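Long-range contact in monoglyceride lipase (Saccharomyces cerevisiae, PDB 4ZWN), which hydrolyses monoacylglycerols to free fatty acids and glycerol, preferring monounsaturated substrates, and also takes part in the breakdown of fatty acid ethyl esters: residues 254-268 with 283-297. The protein carries 2 engineered substitutions. Residues are numbered along the deposited sequence; the frame is centred on the assembly and turned at random.
Engineered in segment 283-297: Arg285 (natural residue Gln).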
# COMPACT_ATOMS: atom_id res chain seq x y z
N ILE A 254 19.57 -0.62 5.08
CA ILE A 254 18.68 0.50 5.29
C ILE A 254 19.46 1.79 5.54
O ILE A 254 19.20 2.81 4.88
CB ILE A 254 17.71 0.24 6.46
CG1 ILE A 254 16.88 -1.01 6.17
CG2 ILE A 254 16.82 1.45 6.70
CD1 ILE A 254 15.89 -1.37 7.26
N GLN A 255 20.41 1.75 6.46
CA GLN A 255 21.20 2.93 6.80
C GLN A 255 21.95 3.49 5.59
O GLN A 255 22.11 4.70 5.47
CB GLN A 255 22.21 2.60 7.91
CG GLN A 255 21.60 2.31 9.27
CD GLN A 255 21.26 0.85 9.45
OE1 GLN A 255 21.11 0.11 8.48
NE2 GLN A 255 21.14 0.43 10.71
N LYS A 256 22.40 2.61 4.71
CA LYS A 256 23.23 3.01 3.58
C LYS A 256 22.43 3.52 2.38
O LYS A 256 22.90 4.40 1.66
CB LYS A 256 24.11 1.85 3.13
CG LYS A 256 25.19 1.45 4.13
CD LYS A 256 26.00 0.27 3.60
CE LYS A 256 26.98 -0.24 4.64
NZ LYS A 256 27.76 -1.39 4.12
N ASN A 257 21.24 2.98 2.16
CA ASN A 257 20.51 3.25 0.93
C ASN A 257 19.25 4.09 1.08
O ASN A 257 18.73 4.61 0.10
CB ASN A 257 20.16 1.93 0.24
CG ASN A 257 21.39 1.13 -0.14
OD1 ASN A 257 21.96 1.34 -1.21
ND2 ASN A 257 21.80 0.22 0.73
N PHE A 258 18.75 4.22 2.31
CA PHE A 258 17.55 5.02 2.55
C PHE A 258 17.79 6.47 2.14
O PHE A 258 18.80 7.06 2.52
CB PHE A 258 17.13 4.94 4.01
CG PHE A 258 15.77 5.51 4.27
CD1 PHE A 258 14.64 4.71 4.18
CD2 PHE A 258 15.61 6.85 4.60
CE1 PHE A 258 13.38 5.23 4.42
CE2 PHE A 258 14.35 7.37 4.83
CZ PHE A 258 13.24 6.56 4.74
N ALA A 259 16.87 7.02 1.35
CA ALA A 259 16.97 8.39 0.87
C ALA A 259 17.20 9.35 2.03
O ALA A 259 16.38 9.44 2.94
CB ALA A 259 15.72 8.78 0.10
N LYS A 260 18.33 10.06 1.98
CA LYS A 260 18.82 10.85 3.10
C LYS A 260 17.80 11.84 3.65
O LYS A 260 17.32 12.71 2.93
CB LYS A 260 20.09 11.61 2.69
CG LYS A 260 20.79 12.33 3.84
CD LYS A 260 22.20 12.74 3.45
CE LYS A 260 22.90 13.48 4.58
NZ LYS A 260 22.28 14.81 4.85
N ASP A 261 17.46 11.65 4.92
CA ASP A 261 16.62 12.59 5.67
C ASP A 261 15.24 12.81 5.06
O ASP A 261 14.66 13.89 5.21
CB ASP A 261 17.34 13.93 5.83
CG ASP A 261 18.63 13.82 6.63
OD1 ASP A 261 18.64 13.08 7.64
OD2 ASP A 261 19.63 14.48 6.25
N LYS A 262 14.71 11.80 4.38
CA LYS A 262 13.33 11.88 3.90
C LYS A 262 12.38 11.48 5.01
O LYS A 262 12.60 10.48 5.69
CB LYS A 262 13.13 10.99 2.67
CG LYS A 262 13.78 11.52 1.41
CD LYS A 262 13.11 12.80 0.94
CE LYS A 262 13.73 13.28 -0.36
NZ LYS A 262 13.05 14.50 -0.87
N PRO A 263 11.31 12.26 5.21
CA PRO A 263 10.34 11.98 6.27
C PRO A 263 9.65 10.62 6.10
O PRO A 263 9.16 10.30 5.02
CB PRO A 263 9.33 13.13 6.15
CG PRO A 263 9.56 13.72 4.81
CD PRO A 263 11.00 13.51 4.49
N VAL A 264 9.65 9.83 7.17
CA VAL A 264 8.99 8.53 7.18
C VAL A 264 7.98 8.45 8.30
O VAL A 264 8.22 8.96 9.40
CB VAL A 264 9.98 7.36 7.38
CG1 VAL A 264 9.73 6.27 6.35
CG2 VAL A 264 11.42 7.85 7.34
N ILE A 265 6.85 7.82 8.04
CA ILE A 265 5.94 7.49 9.12
C ILE A 265 5.26 6.16 8.81
O ILE A 265 4.80 5.91 7.70
CB ILE A 265 4.89 8.60 9.37
CG1 ILE A 265 4.07 8.32 10.63
CG2 ILE A 265 4.00 8.83 8.15
CD1 ILE A 265 3.35 9.53 11.19
N ILE A 266 5.26 5.27 9.80
CA ILE A 266 4.59 3.99 9.65
C ILE A 266 3.39 3.94 10.58
O ILE A 266 3.50 4.27 11.78
CB ILE A 266 5.53 2.80 9.93
CG1 ILE A 266 6.60 2.68 8.83
CG2 ILE A 266 4.73 1.50 10.01
CD1 ILE A 266 7.63 1.58 9.04
N MET A 267 2.23 3.54 10.03
CA MET A 267 1.04 3.39 10.87
C MET A 267 0.61 1.92 10.83
O MET A 267 0.48 1.33 9.74
CB MET A 267 -0.06 4.30 10.43
CG MET A 267 0.46 5.68 10.23
SD MET A 267 -0.45 6.78 9.18
CE MET A 267 0.52 8.25 9.51
N HIS A 268 0.39 1.35 12.01
CA HIS A 268 0.27 -0.09 12.14
C HIS A 268 -0.67 -0.43 13.28
O HIS A 268 -0.45 0.01 14.41
CB HIS A 268 1.66 -0.70 12.38
CG HIS A 268 1.75 -2.15 12.01
ND1 HIS A 268 2.88 -2.70 11.44
CD2 HIS A 268 0.86 -3.17 12.13
CE1 HIS A 268 2.69 -3.98 11.21
NE2 HIS A 268 1.47 -4.30 11.62
N PHE A 283 12.15 -1.48 11.77
CA PHE A 283 12.46 -0.65 10.60
C PHE A 283 12.71 0.80 11.01
O PHE A 283 13.68 1.42 10.55
CB PHE A 283 11.32 -0.71 9.57
CG PHE A 283 11.59 0.12 8.35
CD1 PHE A 283 12.36 -0.39 7.31
CD2 PHE A 283 11.10 1.41 8.24
CE1 PHE A 283 12.62 0.38 6.19
CE2 PHE A 283 11.36 2.18 7.13
CZ PHE A 283 12.12 1.66 6.10
N ILE A 284 11.85 1.34 11.86
CA ILE A 284 12.01 2.71 12.34
C ILE A 284 13.32 2.87 13.11
O ILE A 284 14.02 3.87 12.96
CB ILE A 284 10.83 3.14 13.23
CG1 ILE A 284 9.54 3.13 12.41
CG2 ILE A 284 11.05 4.53 13.80
CD1 ILE A 284 9.59 4.05 11.20
N ARG A 285 13.66 1.86 13.92
CA ARG A 285 14.94 1.82 14.61
C ARG A 285 16.13 1.89 13.66
O ARG A 285 17.08 2.63 13.89
CB ARG A 285 15.05 0.55 15.45
CG ARG A 285 14.43 0.65 16.82
CD ARG A 285 14.70 -0.63 17.59
NE ARG A 285 14.39 -0.48 19.01
CZ ARG A 285 15.30 -0.23 19.95
NH1 ARG A 285 16.58 -0.11 19.62
NH2 ARG A 285 14.93 -0.10 21.22
N ASP A 286 16.07 1.11 12.58
CA ASP A 286 17.18 1.02 11.63
C ASP A 286 17.23 2.21 10.67
O ASP A 286 18.29 2.51 10.11
CB ASP A 286 17.10 -0.28 10.83
CG ASP A 286 17.25 -1.52 11.69
OD1 ASP A 286 17.80 -1.42 12.81
OD2 ASP A 286 16.82 -2.60 11.24
N CYS A 287 16.10 2.88 10.47
CA CYS A 287 16.02 3.98 9.51
C CYS A 287 16.90 5.15 9.93
O CYS A 287 16.81 5.62 11.06
CB CYS A 287 14.57 4.44 9.34
SG CYS A 287 14.33 5.71 8.07
N PRO A 288 17.76 5.62 9.01
CA PRO A 288 18.75 6.67 9.29
C PRO A 288 18.17 8.08 9.25
O PRO A 288 18.83 9.02 9.69
CB PRO A 288 19.78 6.48 8.18
CG PRO A 288 18.97 5.97 7.03
CD PRO A 288 17.90 5.10 7.64
N SER A 289 16.96 8.22 8.71
CA SER A 289 16.34 9.53 8.55
C SER A 289 16.11 10.24 9.88
O SER A 289 15.83 9.59 10.90
CB SER A 289 15.01 9.41 7.81
OG SER A 289 14.36 10.66 7.73
N ALA A 290 16.22 11.56 9.87
CA ALA A 290 16.02 12.37 11.06
C ALA A 290 14.53 12.52 11.38
O ALA A 290 14.14 12.58 12.54
CB ALA A 290 16.65 13.74 10.89
N ASP A 291 13.71 12.57 10.33
CA ASP A 291 12.27 12.69 10.47
C ASP A 291 11.62 11.32 10.26
O ASP A 291 11.22 10.97 9.15
CB ASP A 291 11.72 13.71 9.46
CG ASP A 291 10.30 14.15 9.77
OD1 ASP A 291 9.62 13.50 10.59
OD2 ASP A 291 9.86 15.15 9.17
N LYS A 292 11.53 10.53 11.33
CA LYS A 292 10.94 9.20 11.26
C LYS A 292 10.04 8.95 12.46
O LYS A 292 10.30 9.47 13.54
CB LYS A 292 12.03 8.12 11.19
CG LYS A 292 12.94 8.08 12.41
CD LYS A 292 14.03 7.03 12.26
CE LYS A 292 14.87 6.93 13.52
NZ LYS A 292 15.80 5.77 13.49
N GLU A 293 8.97 8.18 12.27
CA GLU A 293 8.04 7.91 13.36
C GLU A 293 7.21 6.65 13.12
O GLU A 293 6.80 6.36 12.00
CB GLU A 293 7.10 9.10 13.55
CG GLU A 293 6.14 8.96 14.73
CD GLU A 293 5.12 10.08 14.79
OE1 GLU A 293 5.11 10.92 13.87
OE2 GLU A 293 4.34 10.12 15.76
N LEU A 294 6.96 5.91 14.20
CA LEU A 294 6.03 4.79 14.17
C LEU A 294 4.82 5.08 15.06
O LEU A 294 4.97 5.48 16.21
CB LEU A 294 6.70 3.50 14.63
CG LEU A 294 5.76 2.33 14.93
CD1 LEU A 294 5.03 1.87 13.67
CD2 LEU A 294 6.51 1.18 15.57
N LYS A 295 3.63 4.89 14.51
CA LYS A 295 2.40 5.01 15.30
C LYS A 295 1.69 3.66 15.37
O LYS A 295 1.38 3.05 14.35
CB LYS A 295 1.47 6.07 14.72
CG LYS A 295 1.89 7.50 15.00
CD LYS A 295 0.82 8.50 14.56
CE LYS A 295 1.25 9.93 14.84
NZ LYS A 295 1.52 10.15 16.29
N LEU A 296 1.45 3.20 16.59
CA LEU A 296 0.72 1.96 16.82
C LEU A 296 -0.68 2.30 17.32
O LEU A 296 -0.84 3.19 18.16
CB LEU A 296 1.45 1.07 17.82
CG LEU A 296 2.82 0.55 17.36
CD1 LEU A 296 3.50 -0.24 18.47
CD2 LEU A 296 2.66 -0.30 16.12
N TYR A 297 -1.69 1.60 16.82
CA TYR A 297 -3.07 1.93 17.16
C TYR A 297 -3.76 0.80 17.90
O TYR A 297 -4.01 -0.27 17.34
CB TYR A 297 -3.85 2.30 15.90
CG TYR A 297 -3.33 3.55 15.23
CD1 TYR A 297 -3.86 4.79 15.53
CD2 TYR A 297 -2.29 3.48 14.30
CE1 TYR A 297 -3.38 5.94 14.92
CE2 TYR A 297 -1.81 4.62 13.69
CZ TYR A 297 -2.36 5.85 14.00
OH TYR A 297 -1.88 6.98 13.39
O HOH W 1 7.90 11.52 9.88
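Ser289 OG donates to Lys262 O at 2.7 Å from above the carbonyl plane, tying the loop before strand 264-268 to the loop before strand 292-297; Asp291 N bonds weakly to the same hydroxyl within the second loop. The strands run parallel, their axes 8° apart. Val264 N gives to Asp291 O (2.8 Å), Ile266 N to Glu293 O and Lys295 N to Ile266 O, the last almost straight at 178°; His268 N to Lys295 O and Tyr297 N to His268 O continue the ladder. A water bridges Val264 O and Asp291 OD1, while Asp291 OD2 is hydrogen-bonded to His327 NE2. Beside the ladder, Cys287 SG, turned anti to its own N (chi1 -175°), sits over the centre of the Phe258 ring, 3.6 Å from the centroid, and touches Val264 CG2. Pro288 CG packs on Phe258 CB at 3.7 Å; the Phe283 and Phe258 side chains cross at about a right angle, CZ of Phe283 nearing CE1 of Phe258. A serine in place of Phe258 would probably leave the Cys287 sulfur without its aromatic partner and open a gap between Phe283 CZ and Ser289 CB. Ile266 CD1 touches both Phe283 CD2 (3.6 Å) and Ile284 CD1 (3.8 Å), where helix 277-286 rests on the sheet. On the other face, Ile265 CD1 lies alongside the Glu293 carboxylate, which Lys295 pairs with. Strand 264-269, helix 277-286 and edge strand 292-297 form a beta-alpha-beta unit of the alpha/beta-hydrolase fold; helix 253-257 packs on the end of helix 277-286, helix 145-156 joins the Ile266 face, and helix 310-326 lies against the Ile265 face.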